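Local coordinates for protein transcriptional repressor PadR (Bacillus cereus, PDB 6JYI) that probably binds DNA as a dimeric transcription factor of the PadR-like family, repressing transcription through a winged helix-turn-helix domain, at residues A[14-19]-A[29-34]. Residues are numbered along the deposited sequence; the frame is centred on the assembly and turned at random.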
loop_
_atom_site.group_PDB
_atom_site.type_symbol
_atom_site.label_atom_id
_atom_site.label_comp_id
_atom_site.label_asym_id
_atom_site.label_seq_id
_atom_site.Cartn_x
_atom_site.Cartn_y
_atom_site.Cartn_z
ATOM N N LEU A 14 11.843 3.863 -15.112
ATOM C CA LEU A 14 13.275 4.180 -15.351
ATOM C C LEU A 14 14.174 3.239 -14.625
ATOM O O LEU A 14 15.180 2.733 -15.189
ATOM C CB LEU A 14 13.600 5.630 -14.968
ATOM C CG LEU A 14 12.889 6.658 -15.857
ATOM C CD1 LEU A 14 12.997 8.109 -15.266
ATOM C CD2 LEU A 14 13.497 6.644 -17.258
ATOM N N GLY A 15 13.847 2.956 -13.366
ATOM C CA GLY A 15 14.642 1.973 -12.656
ATOM C C GLY A 15 14.702 0.611 -13.281
ATOM O O GLY A 15 15.766 -0.031 -13.311
ATOM N N LEU A 16 13.585 0.137 -13.786
ATOM C CA LEU A 16 13.568 -1.155 -14.453
ATOM C C LEU A 16 14.503 -1.173 -15.662
ATOM O O LEU A 16 15.320 -2.093 -15.837
ATOM C CB LEU A 16 12.141 -1.481 -14.887
ATOM C CG LEU A 16 11.212 -2.021 -13.805
ATOM C CD1 LEU A 16 9.783 -2.233 -14.407
ATOM C CD2 LEU A 16 11.764 -3.332 -13.215
ATOM N N LEU A 17 14.462 -0.087 -16.427
ATOM C CA LEU A 17 15.271 0.046 -17.642
ATOM C C LEU A 17 16.772 0.269 -17.375
ATOM O O LEU A 17 17.594 0.022 -18.237
ATOM C CB LEU A 17 14.681 1.153 -18.533
ATOM C CG LEU A 17 13.295 0.847 -19.086
ATOM C CD1 LEU A 17 12.694 2.046 -19.886
ATOM C CD2 LEU A 17 13.343 -0.405 -19.960
HETATM N N MSE A 18 17.111 0.674 -16.162
HETATM C CA MSE A 18 18.511 0.812 -15.744
HETATM C C MSE A 18 19.388 -0.418 -16.002
HETATM O O MSE A 18 20.496 -0.269 -16.476
HETATM C CB MSE A 18 18.610 1.235 -14.259
HETATM C CG MSE A 18 18.234 2.635 -14.022
HETATM SE SE MSE A 18 19.579 3.885 -14.716
HETATM C CE MSE A 18 21.080 3.404 -13.604
ATOM N N GLN A 19 18.911 -1.628 -15.734
ATOM C CA GLN A 19 19.752 -2.810 -16.046
ATOM C C GLN A 19 19.855 -3.136 -17.523
ATOM O O GLN A 19 20.958 -3.343 -18.059
ATOM C CB GLN A 19 19.239 -4.056 -15.357
ATOM C CG GLN A 19 20.091 -5.248 -15.672
ATOM C CD GLN A 19 19.992 -6.327 -14.627
ATOM O OE1 GLN A 19 20.360 -6.121 -13.464
ATOM N NE2 GLN A 19 19.509 -7.501 -15.037
ATOM N N ILE A 29 4.932 -7.512 -17.265
ATOM C CA ILE A 29 4.980 -8.738 -16.463
ATOM C C ILE A 29 5.750 -8.456 -15.172
ATOM O O ILE A 29 5.303 -8.869 -14.118
ATOM C CB ILE A 29 5.554 -9.935 -17.225
ATOM C CG1 ILE A 29 4.835 -10.118 -18.575
ATOM C CG2 ILE A 29 5.390 -11.227 -16.392
ATOM C CD1 ILE A 29 3.532 -10.934 -18.547
ATOM N N VAL A 30 6.871 -7.735 -15.235
ATOM C CA VAL A 30 7.618 -7.415 -13.990
ATOM C C VAL A 30 6.735 -6.638 -13.029
ATOM O O VAL A 30 6.727 -6.889 -11.829
ATOM C CB VAL A 30 8.922 -6.622 -14.178
ATOM C CG1 VAL A 30 9.708 -6.661 -12.821
ATOM C CG2 VAL A 30 9.772 -7.262 -15.201
ATOM N N PHE A 31 5.951 -5.719 -13.576
ATOM C CA PHE A 31 4.985 -4.987 -12.775
ATOM C C PHE A 31 3.971 -5.903 -12.082
ATOM O O PHE A 31 3.708 -5.749 -10.886
ATOM C CB PHE A 31 4.211 -3.982 -13.617
ATOM C CG PHE A 31 4.567 -2.561 -13.349
ATOM C CD1 PHE A 31 3.894 -1.860 -12.384
ATOM C CD2 PHE A 31 5.590 -1.946 -14.041
ATOM C CE1 PHE A 31 4.186 -0.578 -12.095
ATOM C CE2 PHE A 31 5.912 -0.615 -13.772
ATOM C CZ PHE A 31 5.192 0.075 -12.790
ATOM N N GLU A 32 3.395 -6.838 -12.817
ATOM C CA GLU A 32 2.383 -7.697 -12.236
ATOM C C GLU A 32 2.991 -8.668 -11.238
ATOM O O GLU A 32 2.336 -9.045 -10.260
ATOM C CB GLU A 32 1.688 -8.558 -13.284
ATOM C CG GLU A 32 1.030 -7.847 -14.424
ATOM C CD GLU A 32 0.607 -8.833 -15.529
ATOM O OE1 GLU A 32 1.019 -10.025 -15.485
ATOM O OE2 GLU A 32 -0.129 -8.407 -16.448
ATOM N N ASP A 33 4.209 -9.115 -11.524
ATOM C CA ASP A 33 4.847 -10.169 -10.740
ATOM C C ASP A 33 5.423 -9.648 -9.417
ATOM O O ASP A 33 5.346 -10.334 -8.391
ATOM C CB ASP A 33 6.011 -10.803 -11.537
ATOM C CG ASP A 33 5.556 -11.816 -12.595
ATOM O OD1 ASP A 33 4.352 -12.195 -12.680
ATOM O OD2 ASP A 33 6.461 -12.243 -13.356
ATOM N N VAL A 34 6.033 -8.461 -9.470
ATOM C CA VAL A 34 6.868 -7.919 -8.407
ATOM C C VAL A 34 6.258 -6.633 -7.850
ATOM O O VAL A 34 5.942 -6.564 -6.656
ATOM C CB VAL A 34 8.287 -7.605 -8.939
ATOM C CG1 VAL A 34 9.072 -6.796 -7.956
ATOM C CG2 VAL A 34 9.025 -8.882 -9.333
#
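In the winged helix-turn-helix domain expected of a PadR-like regulator, the first two helices, 8-19 and 24-35, meet where Leu-16 reaches across to Val-30 and Phe-31. The branched end of Leu-16 divides its two methyls between these neighbours: CD2 comes to 3.9 Å from CG1 of Val-30, while CD1 lies 4.2 Å from CD2 of Phe-31, approaching the ring obliquely. Leu-16 and Val-30 both point across the interface, and their side chains pass alongside each other in opposite directions. Leucine suits its place because CD1 and CD2 diverge from CG, so that one apolar side chain can touch two neighbours at once. In Val-30, CG1 stands anti to the backbone N (chi1 -168°), which turns this methyl to Leu-16; the compact beta-branched side chain holds an apolar methyl close to its own helix, to be met by Leu-16 across a CA separation of 8.6 Å between Leu-16 and Val-30. No hydrogen bond links the two segments, so here they are joined by van der Waals packing alone; they belong to a domain whose wing is formed by the hairpin of strands 59-64 and 72-77. Phe-31 starts off to the side, but its long, flat side chain carries the ring back toward Leu-16, and the ring also meets Phe-35. Val-30 also packs on Trp-142 of helix 114-142 and on Tyr-107 of the second subunit, and so takes part in the dimer interface itself.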